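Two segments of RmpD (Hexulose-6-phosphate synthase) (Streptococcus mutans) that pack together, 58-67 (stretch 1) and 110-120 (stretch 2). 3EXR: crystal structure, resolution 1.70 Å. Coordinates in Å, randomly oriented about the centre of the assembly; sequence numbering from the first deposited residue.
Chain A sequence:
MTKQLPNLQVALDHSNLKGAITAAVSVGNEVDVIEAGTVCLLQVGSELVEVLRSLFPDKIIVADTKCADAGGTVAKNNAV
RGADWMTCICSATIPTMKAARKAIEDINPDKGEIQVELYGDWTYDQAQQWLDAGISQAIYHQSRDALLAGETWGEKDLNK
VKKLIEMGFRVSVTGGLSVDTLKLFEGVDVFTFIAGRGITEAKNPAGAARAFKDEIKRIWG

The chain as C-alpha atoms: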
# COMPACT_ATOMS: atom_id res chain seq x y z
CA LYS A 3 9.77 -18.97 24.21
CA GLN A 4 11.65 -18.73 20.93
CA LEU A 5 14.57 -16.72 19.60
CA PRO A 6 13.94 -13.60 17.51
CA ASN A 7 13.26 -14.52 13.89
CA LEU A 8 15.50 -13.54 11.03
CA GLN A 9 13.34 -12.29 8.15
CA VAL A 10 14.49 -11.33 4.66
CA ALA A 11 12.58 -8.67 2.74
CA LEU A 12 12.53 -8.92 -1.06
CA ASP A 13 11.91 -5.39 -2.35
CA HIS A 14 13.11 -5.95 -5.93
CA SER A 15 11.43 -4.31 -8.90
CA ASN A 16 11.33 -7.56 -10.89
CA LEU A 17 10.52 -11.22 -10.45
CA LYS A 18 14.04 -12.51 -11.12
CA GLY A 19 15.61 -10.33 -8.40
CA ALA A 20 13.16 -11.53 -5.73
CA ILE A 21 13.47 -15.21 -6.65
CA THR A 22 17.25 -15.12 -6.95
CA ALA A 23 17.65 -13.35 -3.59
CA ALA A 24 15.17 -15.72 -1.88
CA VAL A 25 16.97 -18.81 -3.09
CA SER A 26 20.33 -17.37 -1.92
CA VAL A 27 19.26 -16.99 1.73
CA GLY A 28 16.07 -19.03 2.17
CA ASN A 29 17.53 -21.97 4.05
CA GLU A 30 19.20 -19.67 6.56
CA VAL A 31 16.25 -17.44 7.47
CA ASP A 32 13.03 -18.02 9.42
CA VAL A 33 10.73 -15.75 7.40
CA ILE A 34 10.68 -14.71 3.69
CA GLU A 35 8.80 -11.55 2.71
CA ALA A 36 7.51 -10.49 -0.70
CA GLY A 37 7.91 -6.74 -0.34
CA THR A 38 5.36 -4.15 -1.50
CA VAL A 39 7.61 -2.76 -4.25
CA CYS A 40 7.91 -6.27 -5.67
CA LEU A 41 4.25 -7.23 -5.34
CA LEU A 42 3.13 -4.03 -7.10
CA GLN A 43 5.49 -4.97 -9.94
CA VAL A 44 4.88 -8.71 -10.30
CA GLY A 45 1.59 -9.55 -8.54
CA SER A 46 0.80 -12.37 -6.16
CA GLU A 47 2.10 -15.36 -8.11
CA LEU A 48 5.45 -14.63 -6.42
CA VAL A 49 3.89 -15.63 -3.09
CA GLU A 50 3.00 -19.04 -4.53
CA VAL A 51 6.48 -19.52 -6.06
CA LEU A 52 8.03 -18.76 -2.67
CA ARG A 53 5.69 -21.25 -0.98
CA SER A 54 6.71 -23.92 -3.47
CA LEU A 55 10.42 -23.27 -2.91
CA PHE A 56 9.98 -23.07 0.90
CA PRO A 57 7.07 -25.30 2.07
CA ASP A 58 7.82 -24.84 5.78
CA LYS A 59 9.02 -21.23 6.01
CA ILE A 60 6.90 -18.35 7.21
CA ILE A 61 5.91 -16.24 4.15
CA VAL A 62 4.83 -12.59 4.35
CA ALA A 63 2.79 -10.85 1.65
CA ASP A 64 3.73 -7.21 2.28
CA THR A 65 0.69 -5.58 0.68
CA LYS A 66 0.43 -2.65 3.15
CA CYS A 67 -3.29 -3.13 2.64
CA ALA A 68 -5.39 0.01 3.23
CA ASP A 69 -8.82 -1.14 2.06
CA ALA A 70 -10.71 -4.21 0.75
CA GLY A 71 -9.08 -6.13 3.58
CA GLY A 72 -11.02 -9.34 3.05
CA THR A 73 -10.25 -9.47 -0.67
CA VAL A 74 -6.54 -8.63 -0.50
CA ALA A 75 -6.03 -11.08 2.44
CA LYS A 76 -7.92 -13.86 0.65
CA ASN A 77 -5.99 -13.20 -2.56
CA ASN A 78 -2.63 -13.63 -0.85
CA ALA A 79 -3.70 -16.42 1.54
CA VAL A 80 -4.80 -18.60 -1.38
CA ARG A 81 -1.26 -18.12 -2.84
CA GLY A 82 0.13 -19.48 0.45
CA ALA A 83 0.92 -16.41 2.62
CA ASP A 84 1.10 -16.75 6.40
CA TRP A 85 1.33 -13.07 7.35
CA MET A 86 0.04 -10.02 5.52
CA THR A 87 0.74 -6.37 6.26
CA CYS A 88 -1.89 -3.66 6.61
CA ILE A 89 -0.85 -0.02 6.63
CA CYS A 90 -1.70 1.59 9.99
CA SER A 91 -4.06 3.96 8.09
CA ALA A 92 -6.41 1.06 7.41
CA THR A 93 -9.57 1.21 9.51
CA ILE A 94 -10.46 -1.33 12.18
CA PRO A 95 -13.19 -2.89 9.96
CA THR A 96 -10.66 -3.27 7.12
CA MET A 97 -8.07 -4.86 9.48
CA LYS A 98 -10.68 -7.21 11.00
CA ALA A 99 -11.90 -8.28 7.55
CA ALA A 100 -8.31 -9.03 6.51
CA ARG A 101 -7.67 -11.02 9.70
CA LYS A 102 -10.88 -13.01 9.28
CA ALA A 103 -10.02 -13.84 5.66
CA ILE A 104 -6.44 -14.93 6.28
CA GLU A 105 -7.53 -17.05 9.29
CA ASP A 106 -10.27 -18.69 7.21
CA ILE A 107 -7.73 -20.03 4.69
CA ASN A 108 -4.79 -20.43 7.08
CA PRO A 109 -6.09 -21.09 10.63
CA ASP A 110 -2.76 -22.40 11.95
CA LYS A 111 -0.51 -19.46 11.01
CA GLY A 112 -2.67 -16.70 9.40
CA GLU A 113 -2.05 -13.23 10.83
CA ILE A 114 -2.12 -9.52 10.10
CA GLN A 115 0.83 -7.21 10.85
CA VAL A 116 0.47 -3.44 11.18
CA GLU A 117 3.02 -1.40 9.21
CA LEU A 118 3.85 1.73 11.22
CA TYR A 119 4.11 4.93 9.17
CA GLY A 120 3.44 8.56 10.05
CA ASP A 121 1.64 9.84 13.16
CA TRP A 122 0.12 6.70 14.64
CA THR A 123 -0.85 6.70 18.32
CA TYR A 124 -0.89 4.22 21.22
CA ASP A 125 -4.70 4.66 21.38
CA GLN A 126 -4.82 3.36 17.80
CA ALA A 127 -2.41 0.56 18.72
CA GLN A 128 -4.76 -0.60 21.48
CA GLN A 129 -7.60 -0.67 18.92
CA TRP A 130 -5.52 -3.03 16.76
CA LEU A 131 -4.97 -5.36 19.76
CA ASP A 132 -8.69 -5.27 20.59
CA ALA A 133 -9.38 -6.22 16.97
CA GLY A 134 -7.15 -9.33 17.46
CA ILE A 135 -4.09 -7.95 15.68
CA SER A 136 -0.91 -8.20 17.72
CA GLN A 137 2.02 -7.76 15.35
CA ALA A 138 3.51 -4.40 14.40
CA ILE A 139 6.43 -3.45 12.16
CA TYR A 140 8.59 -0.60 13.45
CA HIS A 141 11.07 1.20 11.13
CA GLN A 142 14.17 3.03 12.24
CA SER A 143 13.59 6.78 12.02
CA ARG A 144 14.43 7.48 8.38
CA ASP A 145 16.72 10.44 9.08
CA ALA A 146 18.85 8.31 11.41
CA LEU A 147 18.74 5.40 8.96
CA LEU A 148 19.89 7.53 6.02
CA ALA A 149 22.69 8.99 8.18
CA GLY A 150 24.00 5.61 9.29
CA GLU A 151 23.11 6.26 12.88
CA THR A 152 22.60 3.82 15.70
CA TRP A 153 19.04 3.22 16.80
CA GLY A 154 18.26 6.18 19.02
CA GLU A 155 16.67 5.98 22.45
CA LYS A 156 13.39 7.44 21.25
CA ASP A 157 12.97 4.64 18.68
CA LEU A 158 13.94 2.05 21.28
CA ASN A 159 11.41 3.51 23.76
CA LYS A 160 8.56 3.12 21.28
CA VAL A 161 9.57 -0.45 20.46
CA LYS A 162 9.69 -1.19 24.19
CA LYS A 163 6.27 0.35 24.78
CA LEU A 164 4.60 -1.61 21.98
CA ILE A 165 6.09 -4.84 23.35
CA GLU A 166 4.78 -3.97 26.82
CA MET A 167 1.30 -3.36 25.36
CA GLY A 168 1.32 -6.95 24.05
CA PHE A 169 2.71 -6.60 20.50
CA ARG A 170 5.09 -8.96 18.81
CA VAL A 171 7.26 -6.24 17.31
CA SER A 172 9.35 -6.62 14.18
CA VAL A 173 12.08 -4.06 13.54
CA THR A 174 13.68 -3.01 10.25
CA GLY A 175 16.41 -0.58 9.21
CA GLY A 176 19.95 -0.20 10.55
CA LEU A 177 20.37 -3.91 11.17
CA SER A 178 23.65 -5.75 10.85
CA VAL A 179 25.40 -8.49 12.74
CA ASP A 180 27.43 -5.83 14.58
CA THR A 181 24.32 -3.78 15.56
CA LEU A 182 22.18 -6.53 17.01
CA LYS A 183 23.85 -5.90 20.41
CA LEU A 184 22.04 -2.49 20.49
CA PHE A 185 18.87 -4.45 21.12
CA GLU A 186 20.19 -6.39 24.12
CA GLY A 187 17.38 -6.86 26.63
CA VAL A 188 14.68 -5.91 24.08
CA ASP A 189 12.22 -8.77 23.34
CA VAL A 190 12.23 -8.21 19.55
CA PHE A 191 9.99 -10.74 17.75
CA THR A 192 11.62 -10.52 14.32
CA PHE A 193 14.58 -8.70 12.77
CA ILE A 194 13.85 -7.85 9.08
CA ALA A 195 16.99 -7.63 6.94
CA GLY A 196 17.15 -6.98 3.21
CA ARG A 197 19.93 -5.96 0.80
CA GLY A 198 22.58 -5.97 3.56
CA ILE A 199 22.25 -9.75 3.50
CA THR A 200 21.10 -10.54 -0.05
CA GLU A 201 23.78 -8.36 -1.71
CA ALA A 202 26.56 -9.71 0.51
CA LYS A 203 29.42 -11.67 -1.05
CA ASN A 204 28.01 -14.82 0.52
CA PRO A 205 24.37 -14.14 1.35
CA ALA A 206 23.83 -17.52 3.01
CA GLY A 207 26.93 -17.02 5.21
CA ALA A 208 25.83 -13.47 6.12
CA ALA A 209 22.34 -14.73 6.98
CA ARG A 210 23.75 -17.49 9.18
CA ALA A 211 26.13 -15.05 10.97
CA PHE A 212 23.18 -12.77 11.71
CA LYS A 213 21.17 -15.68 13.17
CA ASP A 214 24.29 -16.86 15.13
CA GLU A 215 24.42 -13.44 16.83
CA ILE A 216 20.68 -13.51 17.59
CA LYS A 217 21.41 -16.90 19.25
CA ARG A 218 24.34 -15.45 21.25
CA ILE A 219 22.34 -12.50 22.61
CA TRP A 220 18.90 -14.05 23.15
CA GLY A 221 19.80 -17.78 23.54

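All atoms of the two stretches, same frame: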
# COMPACT_ATOMS: atom_id res chain seq x y z
N ASP A 58 7.92 -24.90 4.32
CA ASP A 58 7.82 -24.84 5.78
C ASP A 58 8.38 -23.54 6.36
O ASP A 58 8.68 -23.46 7.56
CB ASP A 58 8.47 -26.08 6.39
CG ASP A 58 7.82 -27.40 5.91
OD1 ASP A 58 6.57 -27.51 5.87
OD2 ASP A 58 8.53 -28.36 5.56
N LYS A 59 8.53 -22.51 5.54
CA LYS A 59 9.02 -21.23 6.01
C LYS A 59 7.83 -20.34 6.21
O LYS A 59 6.80 -20.53 5.57
CB LYS A 59 9.93 -20.56 4.99
CG LYS A 59 11.14 -19.94 5.59
CD LYS A 59 11.99 -21.01 6.35
CE LYS A 59 13.25 -21.36 5.62
NZ LYS A 59 14.27 -21.85 6.59
N ILE A 60 7.96 -19.37 7.10
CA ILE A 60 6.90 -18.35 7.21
C ILE A 60 7.02 -17.41 6.00
O ILE A 60 8.11 -16.97 5.68
CB ILE A 60 7.02 -17.56 8.53
CG1 ILE A 60 6.76 -18.48 9.73
CG2 ILE A 60 6.03 -16.40 8.53
CD1 ILE A 60 7.21 -17.93 11.10
N ILE A 61 5.91 -17.13 5.32
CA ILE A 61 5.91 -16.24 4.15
C ILE A 61 5.00 -15.05 4.41
O ILE A 61 3.86 -15.21 4.83
CB ILE A 61 5.43 -16.99 2.89
CG1 ILE A 61 6.41 -18.11 2.52
CG2 ILE A 61 5.24 -16.04 1.69
CD1 ILE A 61 6.01 -18.93 1.40
N VAL A 62 5.52 -13.86 4.14
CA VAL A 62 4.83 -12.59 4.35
C VAL A 62 4.50 -12.00 2.98
O VAL A 62 5.37 -11.93 2.12
CB VAL A 62 5.73 -11.59 5.11
CG1 VAL A 62 4.98 -10.29 5.38
CG2 VAL A 62 6.22 -12.20 6.41
N ALA A 63 3.22 -11.66 2.80
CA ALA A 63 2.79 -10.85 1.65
C ALA A 63 2.69 -9.41 2.17
O ALA A 63 1.75 -9.05 2.89
CB ALA A 63 1.45 -11.33 1.12
N ASP A 64 3.64 -8.57 1.77
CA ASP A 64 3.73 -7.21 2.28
C ASP A 64 2.90 -6.29 1.39
O ASP A 64 3.44 -5.52 0.63
CB ASP A 64 5.20 -6.80 2.34
CG ASP A 64 5.44 -5.40 2.84
OD1 ASP A 64 4.61 -4.80 3.54
OD2 ASP A 64 6.52 -4.84 2.53
N THR A 65 1.58 -6.38 1.52
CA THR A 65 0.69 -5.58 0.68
C THR A 65 0.42 -4.17 1.22
O THR A 65 -0.09 -3.32 0.51
CB THR A 65 -0.68 -6.24 0.50
OG1 THR A 65 -1.28 -6.43 1.78
CG2 THR A 65 -0.54 -7.61 -0.11
N LYS A 66 0.72 -3.93 2.50
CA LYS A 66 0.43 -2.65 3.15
C LYS A 66 -1.01 -2.25 2.85
O LYS A 66 -1.32 -1.10 2.52
CB LYS A 66 1.44 -1.58 2.72
CG LYS A 66 2.84 -1.88 3.27
CD LYS A 66 3.84 -0.77 3.01
CE LYS A 66 5.18 -0.98 3.72
NZ LYS A 66 5.88 -2.27 3.35
N CYS A 67 -1.87 -3.26 2.95
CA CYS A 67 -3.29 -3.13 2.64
C CYS A 67 -3.99 -2.01 3.41
O CYS A 67 -3.88 -1.92 4.64
CB CYS A 67 -3.98 -4.46 2.89
SG CYS A 67 -5.73 -4.43 2.74
N ASP A 110 -3.92 -22.07 11.10
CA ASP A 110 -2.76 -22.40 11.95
C ASP A 110 -1.80 -21.23 12.11
O ASP A 110 -1.27 -21.02 13.19
CB ASP A 110 -1.99 -23.58 11.39
CG ASP A 110 -2.81 -24.84 11.31
OD1 ASP A 110 -3.89 -24.90 11.93
OD2 ASP A 110 -2.39 -25.80 10.61
N LYS A 111 -1.55 -20.50 11.02
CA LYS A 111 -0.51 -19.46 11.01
C LYS A 111 -0.97 -18.06 10.56
O LYS A 111 -0.24 -17.09 10.75
CB LYS A 111 0.67 -19.91 10.12
CG LYS A 111 1.43 -21.20 10.52
CD LYS A 111 2.90 -21.21 9.96
CE LYS A 111 3.07 -21.81 8.50
NZ LYS A 111 4.40 -21.56 7.69
N GLY A 112 -2.18 -17.95 9.98
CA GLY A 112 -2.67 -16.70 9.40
C GLY A 112 -2.75 -15.53 10.35
O GLY A 112 -3.40 -15.62 11.39
N GLU A 113 -2.09 -14.43 10.00
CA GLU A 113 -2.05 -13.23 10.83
C GLU A 113 -1.88 -11.97 10.01
O GLU A 113 -1.29 -12.00 8.90
CB GLU A 113 -0.85 -13.29 11.78
CG GLU A 113 -0.92 -14.31 12.90
CD GLU A 113 0.03 -13.97 14.03
OE1 GLU A 113 -0.03 -12.82 14.54
OE2 GLU A 113 0.83 -14.84 14.39
N ILE A 114 -2.34 -10.86 10.60
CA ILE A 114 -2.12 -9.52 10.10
C ILE A 114 -1.01 -8.84 10.93
O ILE A 114 -0.87 -9.08 12.15
CB ILE A 114 -3.44 -8.70 10.13
CG1 ILE A 114 -4.52 -9.43 9.32
CG2 ILE A 114 -3.25 -7.27 9.63
CD1 ILE A 114 -4.19 -9.71 7.89
N GLN A 115 -0.21 -8.04 10.24
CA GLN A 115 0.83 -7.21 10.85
C GLN A 115 0.56 -5.76 10.47
O GLN A 115 0.31 -5.48 9.31
CB GLN A 115 2.21 -7.59 10.30
CG GLN A 115 2.58 -9.08 10.34
CD GLN A 115 3.96 -9.31 9.77
OE1 GLN A 115 4.19 -9.01 8.59
NE2 GLN A 115 4.91 -9.78 10.61
N VAL A 116 0.67 -4.86 11.44
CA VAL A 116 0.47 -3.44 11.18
C VAL A 116 1.81 -2.76 10.88
O VAL A 116 2.74 -2.70 11.71
CB VAL A 116 -0.19 -2.71 12.35
CG1 VAL A 116 -0.47 -1.25 11.97
CG2 VAL A 116 -1.51 -3.38 12.74
N GLU A 117 1.89 -2.20 9.68
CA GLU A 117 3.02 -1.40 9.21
C GLU A 117 2.91 0.03 9.72
O GLU A 117 1.93 0.72 9.44
CB GLU A 117 3.10 -1.43 7.67
CG GLU A 117 3.86 -2.65 7.13
CD GLU A 117 5.38 -2.54 7.21
OE1 GLU A 117 5.88 -1.55 7.77
OE2 GLU A 117 6.08 -3.44 6.70
N LEU A 118 3.89 0.46 10.51
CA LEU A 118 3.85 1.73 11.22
C LEU A 118 4.52 2.83 10.42
O LEU A 118 5.74 2.81 10.24
CB LEU A 118 4.50 1.58 12.60
CG LEU A 118 3.86 0.55 13.53
CD1 LEU A 118 4.66 0.42 14.80
CD2 LEU A 118 2.43 0.91 13.90
N TYR A 119 3.68 3.74 9.89
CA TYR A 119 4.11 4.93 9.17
C TYR A 119 3.35 6.15 9.67
O TYR A 119 2.15 6.07 9.95
CB TYR A 119 3.85 4.78 7.66
CG TYR A 119 4.86 3.86 6.98
CD1 TYR A 119 5.99 4.37 6.36
CD2 TYR A 119 4.73 2.47 7.04
CE1 TYR A 119 6.91 3.55 5.75
CE2 TYR A 119 5.66 1.63 6.46
CZ TYR A 119 6.75 2.18 5.81
OH TYR A 119 7.68 1.37 5.20
N GLY A 120 4.05 7.28 9.71
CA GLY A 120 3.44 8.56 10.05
C GLY A 120 3.04 8.65 11.51
O GLY A 120 3.63 7.96 12.36

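Stretch 2 reaches stretch 1 through its side chains, which meet side chains at one end and backbone at the other. No hydrogen bond crosses between them, and the axes of strand 60-67 and the strand that begins at Glu 113 approach no closer than 8.0 Å, with their N-to-C directions 69° apart. At that spacing the backbones cannot pair, so side chains, most of them long, span the gap, and the contact buries a modest 296 Å².

Lys 111 makes the first contact: its CA-to-CB bond points toward stretch 1, and its long, flexible chain carries the ammonium group to the start of the opposing strand. There Lys 111 NZ lies 3.4 Å from Lys 59 O, but the angle is too poor for a hydrogen bond. Lys 111 NZ also sits 4.1 Å from Ile 60 CA, so this end of the contact is mainly one of proximity.

Asp 110, Gly 112, Glu 113 and Ile 114 add nothing to the contact. From here the alternation expected of an extended strand takes over: Gln 115 and Glu 117 point toward stretch 1, whereas Ile 114 and Val 116 are out of reach of it. Gln 115 extends far enough for its OE1 to reach 3.5 Å from Val 62 CG1. The branched valine, buried here, offers a compact methyl surface to pack against, while the amide nitrogen of Gln 115 is hydrogen-bonded elsewhere in the structure.

Glu 117 supplies the electrostatic link. Its carboxylate lies near a second acid, with Glu 117 OE2 3.7 Å from Asp 64 OD1, an arrangement of like charges that a nearby cation can offset. Lys 66 provides that cation. Its NZ forms a salt bridge with Glu 117 OE2 at 3.6 Å and a shorter one with Asp 64 OD2 at 2.8 Å, while also donating a hydrogen bond to Asp 64 OD1 at 2.8 Å. The side chains of Asp 64 and Lys 66 both leave the backbone sideways, yet their ends come nearer to stretch 2; in Lys 66, t rotamers at chi2 and chi3 provide the reach and p at chi4 turns the terminal amine.

Leu 118 is out of reach, and Tyr 119 points toward stretch 1 again. Its hydroxyl oxygen, OH, lies 3.7 Å from Lys 66 CE, and the lysine approaches the ring obliquely. Tyrosine suits this buried place by covering the aliphatic end of the lysine while its hydroxyl is satisfied by hydrogen bonding elsewhere.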